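Local coordinates for AB hydrolase-1 domain-containing protein (Parabacteroides distasonis, PDB 4Q34) that is functionally uncharacterised but probably hydrolyses ester substrates, as a putative esterase of the alpha/beta hydrolase family, at residues Ile286-Glu290 / Val291-Gly295; Ile227-Pro230 / Met231-Met235; Val204-Glu208 / Gly209-Glu213. All blocks are in the same frame, centred on the assembly; numbering follows the deposited sequence.

Contact 1: Ile286-Glu290 / Val291-Gly295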
# COMPACT_ATOMS: atom_id res chain seq x y z
N ILE A 286 -0.39 30.59 2.63
CA ILE A 286 0.70 30.95 1.71
C ILE A 286 0.35 30.55 0.29
O ILE A 286 0.09 29.38 0.02
CB ILE A 286 1.99 30.28 2.17
CG1 ILE A 286 2.47 30.97 3.45
CG2 ILE A 286 3.05 30.37 1.08
CD1 ILE A 286 3.51 30.22 4.20
N HIS A 287 0.35 31.53 -0.61
CA HIS A 287 0.16 31.28 -2.01
C HIS A 287 1.56 31.27 -2.57
O HIS A 287 2.26 32.30 -2.58
CB HIS A 287 -0.70 32.37 -2.63
CG HIS A 287 -1.00 32.17 -4.08
ND1 HIS A 287 -1.21 33.22 -4.94
CD2 HIS A 287 -1.07 31.05 -4.83
CE1 HIS A 287 -1.42 32.76 -6.16
NE2 HIS A 287 -1.35 31.45 -6.12
N LEU A 288 1.98 30.11 -3.05
CA LEU A 288 3.39 29.86 -3.29
C LEU A 288 4.05 30.92 -4.22
O LEU A 288 5.16 31.32 -3.94
CB LEU A 288 3.60 28.43 -3.77
CG LEU A 288 3.31 27.30 -2.75
CD1 LEU A 288 3.40 25.89 -3.37
CD2 LEU A 288 4.35 27.43 -1.67
N PRO A 289 3.39 31.36 -5.28
CA PRO A 289 4.08 32.35 -6.17
C PRO A 289 4.42 33.65 -5.47
O PRO A 289 5.43 34.31 -5.79
CB PRO A 289 3.06 32.62 -7.27
CG PRO A 289 2.22 31.40 -7.31
CD PRO A 289 2.19 30.82 -5.91
N GLU A 290 3.61 34.00 -4.48
CA GLU A 290 3.86 35.19 -3.71
C GLU A 290 5.05 35.06 -2.74
O GLU A 290 5.50 36.07 -2.21
CB GLU A 290 2.56 35.63 -3.03
CG GLU A 290 1.44 35.93 -4.04
CD GLU A 290 0.10 36.18 -3.34
OE1 GLU A 290 0.12 36.82 -2.28
OE2 GLU A 290 -0.95 35.72 -3.83
N VAL A 291 5.58 33.85 -2.54
CA VAL A 291 6.83 33.66 -1.77
C VAL A 291 7.99 33.13 -2.65
O VAL A 291 8.96 32.55 -2.14
CB VAL A 291 6.65 32.80 -0.48
CG1 VAL A 291 5.66 33.47 0.45
CG2 VAL A 291 6.21 31.37 -0.80
N GLY A 292 7.88 33.32 -3.96
CA GLY A 292 8.97 33.06 -4.87
C GLY A 292 8.99 31.70 -5.54
O GLY A 292 9.93 31.41 -6.27
N LEU A 293 7.97 30.87 -5.33
CA LEU A 293 7.87 29.58 -6.00
C LEU A 293 6.76 29.59 -7.07
O LEU A 293 5.58 29.80 -6.78
CB LEU A 293 7.59 28.47 -4.97
CG LEU A 293 8.71 28.02 -4.03
CD1 LEU A 293 9.24 29.12 -3.15
CD2 LEU A 293 8.22 26.84 -3.18
N HIS A 294 7.14 29.39 -8.33
CA HIS A 294 6.22 29.55 -9.45
C HIS A 294 5.99 28.22 -10.14
O HIS A 294 6.91 27.40 -10.19
CB HIS A 294 6.78 30.59 -10.43
CG HIS A 294 7.03 31.92 -9.77
ND1 HIS A 294 6.06 32.89 -9.64
CD2 HIS A 294 8.13 32.40 -9.14
CE1 HIS A 294 6.56 33.93 -9.01
NE2 HIS A 294 7.81 33.66 -8.68
N GLY A 295 4.77 27.99 -10.63
CA GLY A 295 4.49 26.83 -11.46
C GLY A 295 3.97 25.59 -10.73
O GLY A 295 3.86 24.53 -11.33
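The carbonyl of L288 is gripped by two backbone amides, V291 N to L288 O at 2.9 Å and L293 N to L288 O at 3.2 Å, which arrive from opposite faces of the carbonyl plane as the chain leaves strand 283-287 of the alpha/beta-hydrolase sheet. The second of these is a six-to-one bond, and G292 N to P289 O supplies the inner five-to-two bond. Together with the positive phi of G292 (95°), the two define a Schellman motif closing the short 3-10 turn that begins at L288. A beta carbon at G292 would be pressed against the carbonyl oxygen of V291, which accounts for glycine there.

The apolar pair expected of this motif is present: L288 CB lies 4.2 Å from L293 CB, and the two side chains cross at a slant, both touching L312 of helix 306-319. V291 sets CG2 between its own backbone N and carbonyl carbon (CG1 at chi1 -60°), directing that methyl against I286 CG2, 3.8 Å away, with the side chains roughly perpendicular. I286 touches V243 and Y245, and L288 touches Y245, of the parallel neighbour strand 242-246.

On the more polar side, H287 reaches E290. Its ND1 donates to E290 OE2 at 2.7 Å, nearly in the imidazole plane but on the anti side of the carboxylate and 34° out of the carboxylate plane. This bond limits rotation of the imidazole, one face of which is covered toward its rim by P289 CD. The H294 ring approaches the same proline obliquely, with H294 CE1 3.4 Å from P289 O.

Contact 2: Ile227-Pro230 / Met231-Met235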
# COMPACT_ATOMS: atom_id res chain seq x y z
N ILE A 227 -18.97 24.81 6.00
CA ILE A 227 -20.02 24.28 6.86
C ILE A 227 -20.11 25.10 8.14
O ILE A 227 -19.16 25.75 8.55
CB ILE A 227 -19.78 22.81 7.23
CG1 ILE A 227 -18.43 22.62 7.94
CG2 ILE A 227 -19.87 21.95 5.97
CD1 ILE A 227 -18.23 21.24 8.57
N GLU A 228 -21.28 25.11 8.74
CA GLU A 228 -21.52 25.84 9.96
C GLU A 228 -21.32 24.87 11.13
O GLU A 228 -21.81 23.73 11.09
CB GLU A 228 -22.92 26.45 9.96
CG GLU A 228 -23.04 27.67 9.06
CD GLU A 228 -24.44 28.26 9.07
OE1 GLU A 228 -25.34 27.62 8.49
OE2 GLU A 228 -24.65 29.33 9.67
N VAL A 229 -20.56 25.32 12.13
CA VAL A 229 -20.30 24.54 13.34
C VAL A 229 -20.56 25.43 14.56
O VAL A 229 -20.51 26.65 14.46
CB VAL A 229 -18.86 23.99 13.38
CG1 VAL A 229 -18.53 23.21 12.11
CG2 VAL A 229 -17.83 25.11 13.56
N PRO A 230 -20.84 24.85 15.72
CA PRO A 230 -21.03 25.69 16.89
C PRO A 230 -19.76 26.52 17.21
O PRO A 230 -18.64 26.08 16.90
CB PRO A 230 -21.28 24.67 18.04
CG PRO A 230 -21.73 23.43 17.32
CD PRO A 230 -21.00 23.40 16.04
N MSE A 231 -19.96 27.66 17.86
CA MSE A 231 -18.84 28.57 18.18
C MSE A 231 -17.79 27.83 18.96
O MSE A 231 -16.60 27.99 18.71
CB MSE A 231 -19.37 29.82 18.88
CG MSE A 231 -18.26 30.79 19.30
SE MSE A 231 -17.24 31.39 17.70
CE MSE A 231 -18.47 32.88 17.26
N SER A 232 -18.17 26.99 19.92
CA SER A 232 -17.13 26.30 20.71
C SER A 232 -16.28 25.33 19.90
O SER A 232 -15.11 25.08 20.24
CB SER A 232 -17.75 25.57 21.93
OG SER A 232 -18.44 24.41 21.51
N VAL A 233 -16.84 24.79 18.83
CA VAL A 233 -16.12 23.91 17.93
C VAL A 233 -15.18 24.75 17.03
O VAL A 233 -14.02 24.40 16.85
CB VAL A 233 -17.10 23.06 17.11
CG1 VAL A 233 -16.37 22.26 16.07
CG2 VAL A 233 -17.86 22.13 18.06
N PHE A 234 -15.70 25.85 16.52
CA PHE A 234 -14.87 26.78 15.72
C PHE A 234 -13.64 27.19 16.51
O PHE A 234 -12.54 27.22 15.96
CB PHE A 234 -15.68 27.98 15.30
CG PHE A 234 -14.92 28.95 14.41
CD1 PHE A 234 -14.56 28.57 13.12
CD2 PHE A 234 -14.58 30.22 14.87
CE1 PHE A 234 -13.89 29.44 12.28
CE2 PHE A 234 -13.88 31.11 14.02
CZ PHE A 234 -13.56 30.71 12.74
N MSE A 235 -13.82 27.46 17.82
CA MSE A 235 -12.68 27.89 18.66
C MSE A 235 -11.60 26.84 18.77
O MSE A 235 -10.45 27.17 19.09
CB MSE A 235 -13.11 28.30 20.08
CG MSE A 235 -14.02 29.51 20.08
SE MSE A 235 -13.13 31.18 19.45
CE MSE A 235 -11.60 31.11 20.70
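P230 joins strand 226-229 to helix 231-234 and meets V233 and F234 from the N-cap position, making this a strand-to-helix junction at the surface of the hydrolase fold.

The polar part is entirely backbone. F234 N donates to P230 O at 3.0 Å, with an N-H...O angle of 168°; this is the i to i+4 bond expected of an alpha-helical first turn. V233 N also lies 2.9 Å from P230 O, but its bond is bent to 129° and weak.

The apolar part uses both valines. P230 and V233 lie side by side and point the same way, with P230 CD 3.9 Å from V233 CG2. The other methyl of V233, placed anti to the backbone N (chi1 173°), turns back to V229, where V233 CG1 comes 4.1 Å from V229 CB. With an alanine in place of this valine both methyls go, which would probably leave a gap beside the P230 ring and V229.

V229 also meets the next residue: its side chain stands at about a right angle to that of F234, whose ring continues to M275 and L276 of helix 257-277. The touching atoms are V229 CG2 and F234 CB, 4.0 Å apart.

Contact 3: Val204-Glu208 / Gly209-Glu213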
# COMPACT_ATOMS: atom_id res chain seq x y z
N VAL A 204 -15.09 23.51 5.12
CA VAL A 204 -14.32 24.48 5.90
C VAL A 204 -15.23 24.96 7.03
O VAL A 204 -16.30 25.43 6.78
CB VAL A 204 -13.85 25.64 5.02
CG1 VAL A 204 -13.07 26.64 5.85
CG2 VAL A 204 -13.03 25.11 3.84
N PRO A 205 -14.81 24.81 8.31
CA PRO A 205 -15.74 25.11 9.36
C PRO A 205 -15.78 26.60 9.77
O PRO A 205 -14.76 27.18 10.12
CB PRO A 205 -15.26 24.23 10.53
CG PRO A 205 -13.80 24.17 10.31
CD PRO A 205 -13.62 24.13 8.81
N PHE A 206 -16.96 27.17 9.74
CA PHE A 206 -17.20 28.51 10.23
C PHE A 206 -18.27 28.50 11.34
O PHE A 206 -19.12 27.58 11.37
CB PHE A 206 -17.70 29.38 9.08
CG PHE A 206 -16.65 29.66 8.04
CD1 PHE A 206 -16.47 28.82 6.98
CD2 PHE A 206 -15.88 30.80 8.14
CE1 PHE A 206 -15.52 29.10 6.00
CE2 PHE A 206 -14.89 31.06 7.19
CZ PHE A 206 -14.73 30.22 6.12
N PRO A 207 -18.27 29.52 12.22
CA PRO A 207 -19.30 29.60 13.23
C PRO A 207 -20.67 29.78 12.61
O PRO A 207 -20.81 30.47 11.59
CB PRO A 207 -18.96 30.85 14.04
CG PRO A 207 -17.64 31.29 13.59
CD PRO A 207 -17.35 30.67 12.26
N GLU A 208 -21.66 29.16 13.23
CA GLU A 208 -23.03 29.28 12.82
C GLU A 208 -23.41 30.72 12.75
O GLU A 208 -23.09 31.49 13.67
CB GLU A 208 -23.92 28.54 13.83
CG GLU A 208 -23.79 27.04 13.67
CD GLU A 208 -24.19 26.22 14.91
OE1 GLU A 208 -24.39 26.80 15.98
OE2 GLU A 208 -24.26 24.96 14.81
N GLY A 209 -24.04 31.10 11.65
CA GLY A 209 -24.46 32.47 11.45
C GLY A 209 -23.41 33.40 10.86
O GLY A 209 -23.73 34.55 10.59
N GLN A 210 -22.18 32.91 10.67
CA GLN A 210 -21.05 33.69 10.19
C GLN A 210 -20.44 33.09 8.94
O GLN A 210 -19.29 33.34 8.65
CB GLN A 210 -19.94 33.72 11.26
CG GLN A 210 -20.38 34.25 12.61
CD GLN A 210 -20.83 35.67 12.51
OE1 GLN A 210 -20.18 36.49 11.86
NE2 GLN A 210 -21.94 35.98 13.14
N LEU A 211 -21.20 32.27 8.20
CA LEU A 211 -20.72 31.68 6.95
C LEU A 211 -20.48 32.80 5.92
O LEU A 211 -21.42 33.52 5.52
CB LEU A 211 -21.75 30.70 6.42
CG LEU A 211 -21.38 29.59 5.46
CD1 LEU A 211 -20.25 28.71 5.99
CD2 LEU A 211 -22.61 28.73 5.21
N PRO A 212 -19.22 32.98 5.50
CA PRO A 212 -18.96 34.06 4.54
C PRO A 212 -19.56 33.78 3.18
O PRO A 212 -19.70 32.62 2.79
CB PRO A 212 -17.43 34.14 4.45
CG PRO A 212 -16.92 32.88 5.06
CD PRO A 212 -18.01 32.20 5.83
N GLU A 213 -19.91 34.83 2.44
CA GLU A 213 -20.53 34.66 1.12
C GLU A 213 -19.64 33.77 0.28
O GLU A 213 -20.11 32.86 -0.40
CB GLU A 213 -20.76 36.01 0.41
CG GLU A 213 -21.98 36.76 0.91
CD GLU A 213 -23.24 35.94 0.77
OE1 GLU A 213 -23.54 35.50 -0.36
OE2 GLU A 213 -23.93 35.71 1.79
O HOH W 1 -23.04 34.18 14.56
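F206 presents one ring face to P212, which follows a type II beta turn (P207 to Q210) at the end of strand 204-207. P212 CD sits 3.5 Å from the F206 ring centroid, only 12° off the ring normal, a CH-pi contact over the face. The two side chains stand nearly perpendicular, and P212 CG extends the cover to F206 CE2 at 3.5 Å. W272 of helix 257-277 meets F206 edge-to-face.

L211 comes to the same ring obliquely. With its CG on the far side from the backbone N (chi1 -157°), it brings L211 CD1 to 3.9 Å from F206 CD1, again at about a right angle.

Around the bend, Q210 crosses P207 in the same perpendicular manner, Q210 CG lying 4.0 Å from P207 CB. Q210 N closes the turn on P207 O at 2.9 Å. G209 takes the third turn position with phi 85°, where a beta carbon would clash with E208 O. A water 2.8 Å from E208 O donates a hydrogen bond to that oxygen.

Contacts 2 and 3 form one neighbourhood, their centres 8 Å apart, because strands 204-207 and 226-229 pair in a parallel two-stranded sheet. V229 N lies 2.8 Å from F206 O, a probable strand-pairing hydrogen bond. E228 OE2 adds another probable bond to G209 N at 2.7 Å, tying the beta turn of contact 3 to the strand of contact 2, and the F234 ring packs on P207. One helix, 257-277, is touched from both. Contact 1 stands apart, where strand 283-287, which pairs with 242-246 in the main sheet, runs out: its centre is 31 Å from that of contact 2 and 28 Å from that of contact 3, with nearest atoms about 17 and 14 Å away.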